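PDB 6SRN: TetR family transcriptional regulator from Streptomyces coelicolor, which probably binds operator DNA to control transcription of antibiotic-production genes and takes up a furan-type bacterial hormone in a pocket of its helical ligand-binding domain. Local coordinates for residues E40-R45 / A127-E132; L76-V81 / A138-P143; E82-R87 / P121-G126; E108-A113 / V145-L150. One frame throughout, in Å; residues are numbered along the deposited sequence.

Contact 1: E40-R45 / A127-E132; sequences EIFASR and ARLQSE
Phe42 and Leu129, with Ala43 and Arg128 beside them, join helix 31-49 to helix 121-131, and with them the DNA-binding family region of this TetR-type fold to its ligand-binding region. The short segments cross at 51°, their axes 9.2 Å apart. The tight part is apolar: Leu129 sets CD2 over one face of the phenyl ring, 3.9 Å above its plane and displaced toward the rim, a CH-pi contact, while CD1 reaches Phe42 CD2, also at 3.9 Å. Val80 of helix 73-86 touches both residues and extends the buried cluster. The looser side lies past Ala43, where Ser44 and Arg45 face solvent and one long cation does the bridging. Arg128 CG is anti to its backbone N (chi1 -177°) and the chain runs extended to NE, which carries the guanidinium across to the carbonyls at the far helix. There NH1 donates to Ala43 O at 2.9 Å, lying above the plane of that carbonyl rather than in it, although the oxygen is close to the guanidinium plane. Arg45 C lies over one guanidinium face, displaced toward the rim. The group is fixed from its own helix too: NE donates a nearly straight hydrogen bond (176°), part of a salt bridge, to Glu132 OE2 at 3.0 Å, meeting it from above the carboxylate plane, and Glu132 OE1 in turn accepts from Tyr47 N, a second tie back to helix 31-49. At the wet margin a single water finishes the join, accepting from Arg128 NH2 at 2.7 Å and donating to Ser44 O at 3.1 Å.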
# COMPACT_ATOMS: atom_id res chain seq x y z
N GLU A 40 -15.75 -1.15 -14.21
CA GLU A 40 -14.85 -1.27 -15.34
C GLU A 40 -14.25 0.09 -15.65
O GLU A 40 -13.05 0.19 -15.88
CB GLU A 40 -15.59 -1.83 -16.56
CG GLU A 40 -15.97 -3.31 -16.40
CD GLU A 40 -17.02 -3.81 -17.39
OE1 GLU A 40 -17.38 -3.07 -18.32
OE2 GLU A 40 -17.47 -4.98 -17.26
N ILE A 41 -15.08 1.13 -15.69
CA ILE A 41 -14.59 2.47 -16.04
C ILE A 41 -13.70 3.09 -14.95
O ILE A 41 -12.67 3.70 -15.24
CB ILE A 41 -15.79 3.37 -16.46
CG1 ILE A 41 -16.32 2.83 -17.78
CG2 ILE A 41 -15.37 4.84 -16.57
CD1 ILE A 41 -17.65 3.35 -18.18
N PHE A 42 -14.11 2.94 -13.71
CA PHE A 42 -13.28 3.47 -12.62
C PHE A 42 -11.94 2.74 -12.58
O PHE A 42 -10.91 3.35 -12.31
CB PHE A 42 -13.94 3.31 -11.26
CG PHE A 42 -15.08 4.26 -10.96
CD1 PHE A 42 -14.98 5.63 -11.17
CD2 PHE A 42 -16.22 3.76 -10.33
CE1 PHE A 42 -16.04 6.46 -10.80
CE2 PHE A 42 -17.27 4.59 -9.94
CZ PHE A 42 -17.18 5.92 -10.21
N ALA A 43 -11.95 1.43 -12.78
CA ALA A 43 -10.68 0.67 -12.74
C ALA A 43 -9.70 1.11 -13.82
O ALA A 43 -8.49 1.19 -13.59
CB ALA A 43 -10.96 -0.82 -12.81
N SER A 44 -10.24 1.45 -14.98
CA SER A 44 -9.40 1.77 -16.10
C SER A 44 -9.02 3.23 -16.14
O SER A 44 -7.89 3.53 -16.56
CB SER A 44 -10.04 1.26 -17.40
OG SER A 44 -11.22 1.88 -17.69
N ARG A 45 -9.89 4.11 -15.65
CA ARG A 45 -9.74 5.57 -15.79
C ARG A 45 -9.55 6.36 -14.52
O ARG A 45 -9.16 7.53 -14.58
CB ARG A 45 -10.94 6.16 -16.54
CG ARG A 45 -11.16 5.51 -17.88
CD ARG A 45 -12.31 6.08 -18.67
NE ARG A 45 -12.64 5.15 -19.76
CZ ARG A 45 -13.74 5.20 -20.50
NH1 ARG A 45 -14.64 6.14 -20.32
NH2 ARG A 45 -13.92 4.29 -21.46
N ALA A 127 -10.27 -0.77 -5.05
CA ALA A 127 -8.90 -0.46 -4.67
C ALA A 127 -8.43 0.85 -5.30
O ALA A 127 -7.83 1.71 -4.63
CB ALA A 127 -7.93 -1.60 -5.00
N ARG A 128 -8.72 1.05 -6.58
CA ARG A 128 -8.27 2.28 -7.20
C ARG A 128 -8.93 3.49 -6.61
O ARG A 128 -8.27 4.51 -6.38
CB ARG A 128 -8.49 2.25 -8.72
CG ARG A 128 -7.96 3.50 -9.39
CD ARG A 128 -7.72 3.30 -10.86
NE ARG A 128 -7.13 4.52 -11.44
CZ ARG A 128 -6.71 4.61 -12.70
NH1 ARG A 128 -6.82 3.60 -13.52
NH2 ARG A 128 -6.15 5.75 -13.14
N LEU A 129 -10.24 3.43 -6.35
CA LEU A 129 -10.93 4.56 -5.72
C LEU A 129 -10.34 4.86 -4.33
O LEU A 129 -10.11 6.04 -4.00
CB LEU A 129 -12.42 4.28 -5.66
CG LEU A 129 -13.10 4.19 -7.02
CD1 LEU A 129 -14.48 3.57 -6.90
CD2 LEU A 129 -13.19 5.54 -7.68
N GLN A 130 -10.08 3.83 -3.54
CA GLN A 130 -9.42 4.02 -2.22
C GLN A 130 -7.98 4.55 -2.34
O GLN A 130 -7.49 5.29 -1.46
CB GLN A 130 -9.40 2.76 -1.41
CG GLN A 130 -10.76 2.27 -0.97
CD GLN A 130 -11.39 3.13 0.10
OE1 GLN A 130 -11.46 4.35 -0.04
NE2 GLN A 130 -11.87 2.50 1.13
N SER A 131 -7.29 4.20 -3.42
CA SER A 131 -5.92 4.70 -3.64
C SER A 131 -5.93 6.18 -3.84
O SER A 131 -4.95 6.87 -3.49
CB SER A 131 -5.28 4.09 -4.90
OG SER A 131 -5.57 4.89 -6.06
N GLU A 132 -7.02 6.67 -4.45
CA GLU A 132 -7.24 8.03 -4.83
C GLU A 132 -7.97 8.79 -3.74
O GLU A 132 -8.28 9.92 -3.92
CB GLU A 132 -8.02 8.10 -6.17
CG GLU A 132 -7.26 7.30 -7.24
CD GLU A 132 -7.76 7.40 -8.66
OE1 GLU A 132 -8.89 7.92 -8.85
OE2 GLU A 132 -7.00 6.90 -9.59
O HOH W 1 -5.53 5.28 -15.68

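Contact 2: L76-V81 / A138-P143; sequences LAIAVV and AELPLP. With LUB (4-(Hydroxymethyl)-2-propylfuran-3-carboxylic acid), chain B.
Ile78 and Leu140 have the same first torsion, with CG1 of Ile78 (chi1 -68°) and CG of Leu140 (chi1 -56°) each anti to its own carbonyl carbon. Neither CB is aimed at the partner segment, yet both side chains come nearer at their ends. Leu140 CD2 is the branch that does the touching: it lies 3.9 Å from Ile78 CG1 and 4.2 Å from Val81 CG2, with Ala77 CB also in its range, and so sits among three residues spaced along one helical face. Farther out, Ile78 CD1 rests against Glu139 O at 3.5 Å, a carbon-to-carbonyl contact at the place where Glu139 is the centre of an inverse gamma turn. That turn is closed by a weak bond from Leu140 N to Ala138 O. On the other flank Val81 CG1, anti to its backbone N (chi1 175°), meets Pro141 CD at 3.7 Å, the two side chains crossing at a slant. Apart from the touch on Glu139 O, the side chains meet by apolar packing of loop on helix. The segment then runs on to the hormone, where Pro143 CB is 3.6 Å from the carboxylate oxygen O10. In the fold, helix 73-86 has this segment on one side and helix 31-49 on another, through Ala77 on Tyr47 and Val80 on Ser39; Gln130 of helix 121-131 hydrogen-bonds Pro141 O, and Leu191 of the second subunit packs on Leu142 and Pro143.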
# COMPACT_ATOMS: atom_id res chain seq x y z
N LEU A 76 -22.01 6.80 -6.78
CA LEU A 76 -21.64 5.63 -7.57
C LEU A 76 -20.30 5.07 -7.11
O LEU A 76 -20.17 3.88 -6.86
CB LEU A 76 -21.63 6.06 -9.06
CG LEU A 76 -21.33 4.99 -10.09
CD1 LEU A 76 -22.31 3.82 -10.09
CD2 LEU A 76 -21.28 5.64 -11.48
N ALA A 77 -19.33 5.97 -6.89
CA ALA A 77 -18.05 5.57 -6.34
C ALA A 77 -18.18 4.91 -4.94
O ALA A 77 -17.57 3.90 -4.65
CB ALA A 77 -17.08 6.73 -6.34
N ILE A 78 -18.98 5.53 -4.07
CA ILE A 78 -19.24 4.93 -2.78
C ILE A 78 -19.81 3.52 -2.94
O ILE A 78 -19.38 2.61 -2.25
CB ILE A 78 -20.21 5.81 -1.94
CG1 ILE A 78 -19.50 7.11 -1.57
CG2 ILE A 78 -20.69 5.05 -0.73
CD1 ILE A 78 -20.43 8.13 -0.98
N ALA A 79 -20.80 3.34 -3.82
CA ALA A 79 -21.41 2.02 -3.94
C ALA A 79 -20.40 0.95 -4.40
O ALA A 79 -20.46 -0.17 -3.96
CB ALA A 79 -22.60 2.07 -4.87
N VAL A 80 -19.53 1.31 -5.32
CA VAL A 80 -18.49 0.41 -5.80
C VAL A 80 -17.57 0.02 -4.65
O VAL A 80 -17.32 -1.16 -4.42
CB VAL A 80 -17.67 1.06 -6.95
CG1 VAL A 80 -16.42 0.23 -7.27
CG2 VAL A 80 -18.55 1.19 -8.18
N VAL A 81 -17.07 0.99 -3.91
CA VAL A 81 -16.18 0.66 -2.78
C VAL A 81 -16.89 -0.19 -1.73
O VAL A 81 -16.39 -1.19 -1.25
CB VAL A 81 -15.58 1.93 -2.16
CG1 VAL A 81 -14.76 1.60 -0.94
CG2 VAL A 81 -14.72 2.63 -3.17
N ALA A 138 -15.33 12.65 -2.06
CA ALA A 138 -16.53 11.80 -1.76
C ALA A 138 -16.31 11.12 -0.40
O ALA A 138 -15.19 10.81 -0.07
CB ALA A 138 -16.73 10.75 -2.85
N GLU A 139 -17.36 10.88 0.39
CA GLU A 139 -17.15 10.22 1.68
C GLU A 139 -17.06 8.68 1.44
O GLU A 139 -18.05 8.01 1.58
CB GLU A 139 -18.19 10.58 2.76
CG GLU A 139 -17.48 11.18 4.01
CD GLU A 139 -18.26 11.12 5.33
OE1 GLU A 139 -19.46 10.89 5.29
OE2 GLU A 139 -17.59 11.25 6.39
N LEU A 140 -15.90 8.13 1.06
CA LEU A 140 -15.79 6.70 0.87
C LEU A 140 -15.59 6.02 2.21
O LEU A 140 -15.11 6.67 3.17
CB LEU A 140 -14.59 6.37 -0.06
CG LEU A 140 -14.50 6.98 -1.43
CD1 LEU A 140 -13.21 6.52 -2.08
CD2 LEU A 140 -15.67 6.66 -2.35
N PRO A 141 -15.98 4.75 2.34
CA PRO A 141 -15.74 3.98 3.58
C PRO A 141 -14.24 4.02 3.97
O PRO A 141 -13.35 4.02 3.12
CB PRO A 141 -16.23 2.59 3.25
CG PRO A 141 -17.04 2.67 1.99
CD PRO A 141 -16.55 3.91 1.27
N LEU A 142 -13.97 3.99 5.27
CA LEU A 142 -12.58 3.86 5.71
C LEU A 142 -12.00 2.57 5.13
O LEU A 142 -12.64 1.50 5.23
CB LEU A 142 -12.49 3.81 7.23
CG LEU A 142 -12.56 5.15 7.98
CD1 LEU A 142 -12.65 4.86 9.46
CD2 LEU A 142 -11.41 6.10 7.73
N PRO A 143 -10.78 2.66 4.57
CA PRO A 143 -10.10 1.41 4.18
C PRO A 143 -9.63 0.56 5.35
O PRO A 143 -9.54 1.04 6.52
CB PRO A 143 -8.93 1.92 3.36
CG PRO A 143 -8.59 3.23 4.03
CD PRO A 143 -9.92 3.83 4.33
C2 LUB B . -7.24 -4.36 0.90
C4 LUB B . -7.78 -2.46 -0.16
C5 LUB B . -7.00 -3.17 -0.98
C6 LUB B . -6.85 -5.37 1.89
O11 LUB B . -8.87 -3.56 3.16
C9 LUB B . -8.69 -2.74 2.23
O10 LUB B . -9.13 -1.53 2.30
C3 LUB B . -7.91 -3.10 1.06
C12 LUB B . -8.49 -1.20 -0.65
O13 LUB B . -8.22 -0.12 0.27
O1 LUB B . -6.53 -4.31 -0.31
C7 LUB B . -7.58 -6.67 1.53
C8 LUB B . -7.30 -7.78 2.52

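Contact 3: E82-R87 / P121-G126; sequences EEHYAR and PVMQAG. With LUB (4-(Hydroxymethyl)-2-propylfuran-3-carboxylic acid), chain B.
Gly126 CA stands over the centre of the His84 imidazole, 3.6 Å from the ring centroid and only 2° off its normal, a CH-pi contact made possible by a residue that adds no side chain of its own. Around this core, His84 CB lies 3.5 Å from Val122 O, and Met123 SD is 3.5 Å from His84 O. The two short segments cross at -118°, their axes 8.7 Å apart. The next shell sets the ring: His84 ND1 is hydrogen-bonded to Val81 O one helical turn back, CE1 lies above one face of the Tyr85 ring toward its rim, and the hormone's C12 is at the imidazole edge. A further group covers Val122. With its CG between the backbone N and the carbonyl carbon (chi1 60°), Arg87 lays its guanidinium face against Val122 CG1, with NH2 3.6 Å away, and grips Glu83 side-on, NE and NH2 both donating to OE2. Its NH1 forms a salt bridge with Asp120, whose other carboxylate oxygen accepts from Val122 N at the start of helix 121-131. Tyr85, on the same helical segment, donates through OH to the hormone's O10 at 2.6 Å and itself receives Gln130 NE2. The chain from amide through phenol to carboxylate thus has a consistent direction, which would suit a negatively charged hormone headgroup, while the bond to a carbonyl suggests that His84 carries a proton on ND1.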
# COMPACT_ATOMS: atom_id res chain seq x y z
N GLU A 82 -18.10 0.20 -1.38
CA GLU A 82 -18.86 -0.58 -0.38
C GLU A 82 -19.06 -2.02 -0.85
O GLU A 82 -18.95 -2.97 -0.07
CB GLU A 82 -20.23 0.04 -0.08
CG GLU A 82 -20.21 1.29 0.71
CD GLU A 82 -21.66 1.77 0.88
OE1 GLU A 82 -22.56 1.53 0.02
OE2 GLU A 82 -21.91 2.30 1.91
N GLU A 83 -19.35 -2.22 -2.13
CA GLU A 83 -19.61 -3.54 -2.61
C GLU A 83 -18.35 -4.40 -2.54
O GLU A 83 -18.43 -5.59 -2.24
CB GLU A 83 -20.14 -3.46 -4.05
CG GLU A 83 -20.17 -4.76 -4.79
CD GLU A 83 -20.89 -5.84 -4.04
OE1 GLU A 83 -21.86 -5.53 -3.33
OE2 GLU A 83 -20.48 -7.03 -4.19
N HIS A 84 -17.21 -3.81 -2.85
CA HIS A 84 -15.97 -4.61 -2.88
C HIS A 84 -15.57 -5.06 -1.47
O HIS A 84 -14.80 -6.01 -1.33
CB HIS A 84 -14.88 -3.87 -3.69
CG HIS A 84 -13.74 -3.27 -2.92
ND1 HIS A 84 -13.87 -2.20 -2.05
CD2 HIS A 84 -12.42 -3.53 -2.97
CE1 HIS A 84 -12.69 -1.86 -1.58
NE2 HIS A 84 -11.78 -2.64 -2.14
N TYR A 85 -16.14 -4.44 -0.44
CA TYR A 85 -16.03 -4.94 0.95
C TYR A 85 -17.15 -5.87 1.38
O TYR A 85 -16.91 -6.92 2.04
CB TYR A 85 -15.93 -3.80 1.95
CG TYR A 85 -14.73 -2.95 1.84
CD1 TYR A 85 -13.43 -3.47 1.87
CD2 TYR A 85 -14.87 -1.56 1.75
CE1 TYR A 85 -12.33 -2.64 1.76
CE2 TYR A 85 -13.77 -0.74 1.67
CZ TYR A 85 -12.48 -1.27 1.69
OH TYR A 85 -11.41 -0.41 1.55
N ALA A 86 -18.39 -5.53 1.03
CA ALA A 86 -19.55 -6.19 1.60
C ALA A 86 -19.71 -7.61 1.13
O ALA A 86 -20.42 -8.39 1.78
CB ALA A 86 -20.81 -5.40 1.27
N ARG A 87 -19.10 -7.96 0.02
CA ARG A 87 -19.14 -9.29 -0.48
C ARG A 87 -18.43 -10.41 0.34
O ARG A 87 -18.71 -11.57 0.21
CB ARG A 87 -18.67 -9.27 -1.94
CG ARG A 87 -17.25 -8.76 -2.17
CD ARG A 87 -16.87 -8.90 -3.63
NE ARG A 87 -17.78 -8.20 -4.52
CZ ARG A 87 -17.66 -8.23 -5.84
NH1 ARG A 87 -16.63 -8.87 -6.39
NH2 ARG A 87 -18.54 -7.61 -6.59
N PRO A 121 -13.42 -6.57 -11.90
CA PRO A 121 -13.43 -5.14 -11.96
C PRO A 121 -13.91 -4.44 -10.70
O PRO A 121 -13.46 -3.31 -10.42
CB PRO A 121 -14.37 -4.84 -13.11
CG PRO A 121 -14.26 -6.02 -14.02
CD PRO A 121 -14.11 -7.17 -13.08
N VAL A 122 -14.88 -5.01 -9.99
CA VAL A 122 -15.37 -4.32 -8.77
C VAL A 122 -14.24 -4.20 -7.73
O VAL A 122 -14.13 -3.18 -7.04
CB VAL A 122 -16.62 -5.02 -8.19
CG1 VAL A 122 -17.05 -4.36 -6.88
CG2 VAL A 122 -17.73 -4.98 -9.21
N MET A 123 -13.43 -5.25 -7.60
CA MET A 123 -12.30 -5.19 -6.68
C MET A 123 -11.25 -4.22 -7.17
O MET A 123 -10.69 -3.47 -6.35
CB MET A 123 -11.72 -6.58 -6.49
CG MET A 123 -12.67 -7.60 -5.87
SD MET A 123 -13.00 -7.24 -4.11
CE MET A 123 -11.46 -7.69 -3.49
N GLN A 124 -10.96 -4.25 -8.45
CA GLN A 124 -9.94 -3.38 -8.97
C GLN A 124 -10.37 -1.91 -8.80
O GLN A 124 -9.58 -1.03 -8.46
CB GLN A 124 -9.68 -3.69 -10.43
CG GLN A 124 -9.15 -5.12 -10.62
CD GLN A 124 -9.21 -5.62 -12.03
OE1 GLN A 124 -9.73 -4.98 -12.93
NE2 GLN A 124 -8.63 -6.78 -12.24
N ALA A 125 -11.64 -1.64 -9.05
CA ALA A 125 -12.18 -0.31 -8.91
C ALA A 125 -12.21 0.13 -7.46
O ALA A 125 -11.87 1.27 -7.14
CB ALA A 125 -13.57 -0.24 -9.50
N GLY A 126 -12.62 -0.77 -6.58
CA GLY A 126 -12.64 -0.44 -5.14
C GLY A 126 -11.28 -0.02 -4.67
O GLY A 126 -11.14 0.99 -3.98
C2 LUB B . -7.24 -4.36 0.90
C4 LUB B . -7.78 -2.46 -0.16
C5 LUB B . -7.00 -3.17 -0.98
C6 LUB B . -6.85 -5.37 1.89
O11 LUB B . -8.87 -3.56 3.16
C9 LUB B . -8.69 -2.74 2.23
O10 LUB B . -9.13 -1.53 2.30
C3 LUB B . -7.91 -3.10 1.06
C12 LUB B . -8.49 -1.20 -0.65
O13 LUB B . -8.22 -0.12 0.27
O1 LUB B . -6.53 -4.31 -0.31
C7 LUB B . -7.58 -6.67 1.53
C8 LUB B . -7.30 -7.78 2.52

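Contact 4: E108-A113 / V145-L150; sequences EMLHRA and VDWTHL. With LUB (4-(Hydroxymethyl)-2-propylfuran-3-carboxylic acid), chain B.
Trp147 reaches across to Met109, Leu110 and Ala113, bridging two nearly antiparallel helices (151°) whose segment axes are 12.8 Å apart. Its chi1 of -92° departs from a staggered value, and the six-membered half of the indole is extended toward helix 102-119. The far rim does the touching: CH2 and CZ2 both meet Ala113 CB at 4.0 Å, and CH2 is likewise close to Met109 O, each approaching the ring obliquely. Met109 is curled, with all three torsions near -70°, and chi3 brings CE to Leu150 CD2 at 3.7 Å; the two side chains cross at about a right angle. The same methyl also packs against CH2 and so touches both Trp147 and Leu150. Leu110 passes Trp147 in the opposite direction and offers CD2 to CZ3 at 4.1 Å, while that branch also touches the hormone's terminal carbon C8 at 4.0 Å. C8 itself stands 3.5 Å above one face of the indole, displaced toward the rim and nearest Trp147 CD2, so the propyl tail lies over the ring between Trp147 and Leu110. Trp88, whose ring plane is tilted about 45° from that of Trp147, and Phe181 of helix 170-192, which packs on Leu110 and Ala113, extend the greasy lining. An apolar wall set between helices is as expected for the ligand pocket of the all-helical TetR regulatory domain; here it receives the propyl tail.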
# COMPACT_ATOMS: atom_id res chain seq x y z
N GLU A 108 -7.66 -19.04 3.12
CA GLU A 108 -8.45 -19.18 1.92
C GLU A 108 -9.14 -17.85 1.57
O GLU A 108 -9.32 -17.52 0.38
CB GLU A 108 -9.46 -20.32 2.03
CG GLU A 108 -10.32 -20.52 0.80
CD GLU A 108 -9.60 -20.77 -0.52
OE1 GLU A 108 -8.39 -21.10 -0.53
OE2 GLU A 108 -10.30 -20.64 -1.55
N MET A 109 -9.55 -17.08 2.58
CA MET A 109 -10.10 -15.75 2.28
C MET A 109 -9.12 -14.88 1.52
O MET A 109 -9.47 -14.20 0.56
CB MET A 109 -10.51 -15.06 3.58
CG MET A 109 -11.77 -15.68 4.16
SD MET A 109 -13.23 -15.25 3.26
CE MET A 109 -13.40 -13.53 3.70
N LEU A 110 -7.86 -14.89 1.96
CA LEU A 110 -6.84 -14.05 1.32
C LEU A 110 -6.47 -14.61 -0.08
O LEU A 110 -6.21 -13.85 -1.02
CB LEU A 110 -5.62 -13.82 2.23
CG LEU A 110 -5.98 -13.03 3.50
CD1 LEU A 110 -4.78 -13.10 4.45
CD2 LEU A 110 -6.32 -11.58 3.19
N HIS A 111 -6.46 -15.91 -0.23
CA HIS A 111 -6.33 -16.53 -1.56
C HIS A 111 -7.41 -16.02 -2.49
O HIS A 111 -7.14 -15.57 -3.61
CB HIS A 111 -6.46 -18.05 -1.36
CG HIS A 111 -6.35 -18.87 -2.59
ND1 HIS A 111 -6.81 -20.18 -2.63
CD2 HIS A 111 -5.95 -18.58 -3.85
CE1 HIS A 111 -6.59 -20.68 -3.85
NE2 HIS A 111 -6.05 -19.73 -4.60
N ARG A 112 -8.66 -16.07 -2.03
CA ARG A 112 -9.75 -15.61 -2.84
C ARG A 112 -9.67 -14.10 -3.13
O ARG A 112 -9.98 -13.65 -4.23
CB ARG A 112 -11.08 -15.97 -2.14
CG ARG A 112 -11.42 -17.43 -2.26
CD ARG A 112 -12.78 -17.77 -1.69
NE ARG A 112 -12.90 -19.23 -1.60
CZ ARG A 112 -14.02 -19.89 -1.39
NH1 ARG A 112 -15.17 -19.24 -1.24
NH2 ARG A 112 -13.99 -21.23 -1.33
N ALA A 113 -9.24 -13.31 -2.14
CA ALA A 113 -9.05 -11.87 -2.38
C ALA A 113 -8.03 -11.65 -3.44
O ALA A 113 -8.20 -10.73 -4.26
CB ALA A 113 -8.62 -11.19 -1.11
N VAL A 145 -10.32 -1.34 7.68
CA VAL A 145 -10.96 -1.71 8.92
C VAL A 145 -11.97 -2.86 8.75
O VAL A 145 -12.11 -3.68 9.64
CB VAL A 145 -11.55 -0.53 9.68
CG1 VAL A 145 -10.50 0.51 10.00
CG2 VAL A 145 -12.63 0.10 8.88
N ASP A 146 -12.66 -2.95 7.62
CA ASP A 146 -13.63 -4.03 7.41
C ASP A 146 -12.93 -5.39 7.35
O ASP A 146 -13.36 -6.33 8.01
CB ASP A 146 -14.44 -3.79 6.13
CG ASP A 146 -15.37 -2.60 6.24
OD1 ASP A 146 -16.08 -2.53 7.29
OD2 ASP A 146 -15.38 -1.72 5.33
N TRP A 147 -11.84 -5.47 6.61
CA TRP A 147 -11.12 -6.73 6.50
C TRP A 147 -10.44 -7.06 7.82
O TRP A 147 -10.39 -8.19 8.20
CB TRP A 147 -10.07 -6.66 5.38
CG TRP A 147 -10.57 -7.15 4.03
CD1 TRP A 147 -11.07 -6.39 2.98
CD2 TRP A 147 -10.60 -8.50 3.59
NE1 TRP A 147 -11.39 -7.22 1.91
CE2 TRP A 147 -11.16 -8.52 2.28
CE3 TRP A 147 -10.22 -9.71 4.18
CZ2 TRP A 147 -11.24 -9.71 1.55
CZ3 TRP A 147 -10.35 -10.87 3.45
CH2 TRP A 147 -10.87 -10.86 2.18
N THR A 148 -9.94 -6.05 8.53
CA THR A 148 -9.34 -6.30 9.83
C THR A 148 -10.34 -6.92 10.79
O THR A 148 -10.02 -7.95 11.41
CB THR A 148 -8.66 -5.04 10.37
OG1 THR A 148 -7.70 -4.56 9.42
CG2 THR A 148 -7.93 -5.34 11.69
N HIS A 149 -11.53 -6.33 10.87
CA HIS A 149 -12.60 -6.85 11.72
C HIS A 149 -13.05 -8.23 11.29
O HIS A 149 -13.30 -9.13 12.13
CB HIS A 149 -13.77 -5.87 11.76
CG HIS A 149 -13.59 -4.79 12.77
ND1 HIS A 149 -13.85 -3.46 12.51
CD2 HIS A 149 -13.16 -4.85 14.05
CE1 HIS A 149 -13.61 -2.76 13.61
NE2 HIS A 149 -13.17 -3.57 14.55
N LEU A 150 -13.14 -8.43 9.98
CA LEU A 150 -13.53 -9.71 9.45
C LEU A 150 -12.59 -10.84 9.85
O LEU A 150 -13.03 -11.87 10.35
CB LEU A 150 -13.71 -9.62 7.92
CG LEU A 150 -14.26 -10.85 7.22
CD1 LEU A 150 -15.65 -11.22 7.71
CD2 LEU A 150 -14.29 -10.60 5.72
C2 LUB B . -7.24 -4.36 0.90
C4 LUB B . -7.78 -2.46 -0.16
C5 LUB B . -7.00 -3.17 -0.98
C6 LUB B . -6.85 -5.37 1.89
O11 LUB B . -8.87 -3.56 3.16
C9 LUB B . -8.69 -2.74 2.23
O10 LUB B . -9.13 -1.53 2.30
C3 LUB B . -7.91 -3.10 1.06
C12 LUB B . -8.49 -1.20 -0.65
O13 LUB B . -8.22 -0.12 0.27
O1 LUB B . -6.53 -4.31 -0.31
C7 LUB B . -7.58 -6.67 1.53
C8 LUB B . -7.30 -7.78 2.52

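Overall arrangement
Contacts 3 and 4 are buried, contacts 1 and 2 only partly; all four give residues to the hormone pocket, and contact 3 alone does not touch the second subunit. Contacts 1 and 3 share helix 121-131, contacts 2 and 3 share helix 73-86, so contact 3 sits at the junction of the two. Chemistry follows place: contact 1 combines an aromatic core with a charged, watered edge; contact 2 is apolar packing of a loop; contact 3 adds polar recognition of the hormone carboxylate; contact 4 supplies the greasy end. Gln130 of contact 1 reaches both contact 2 and contact 3, while Tyr85 of contact 3 packs on Trp147 of contact 4.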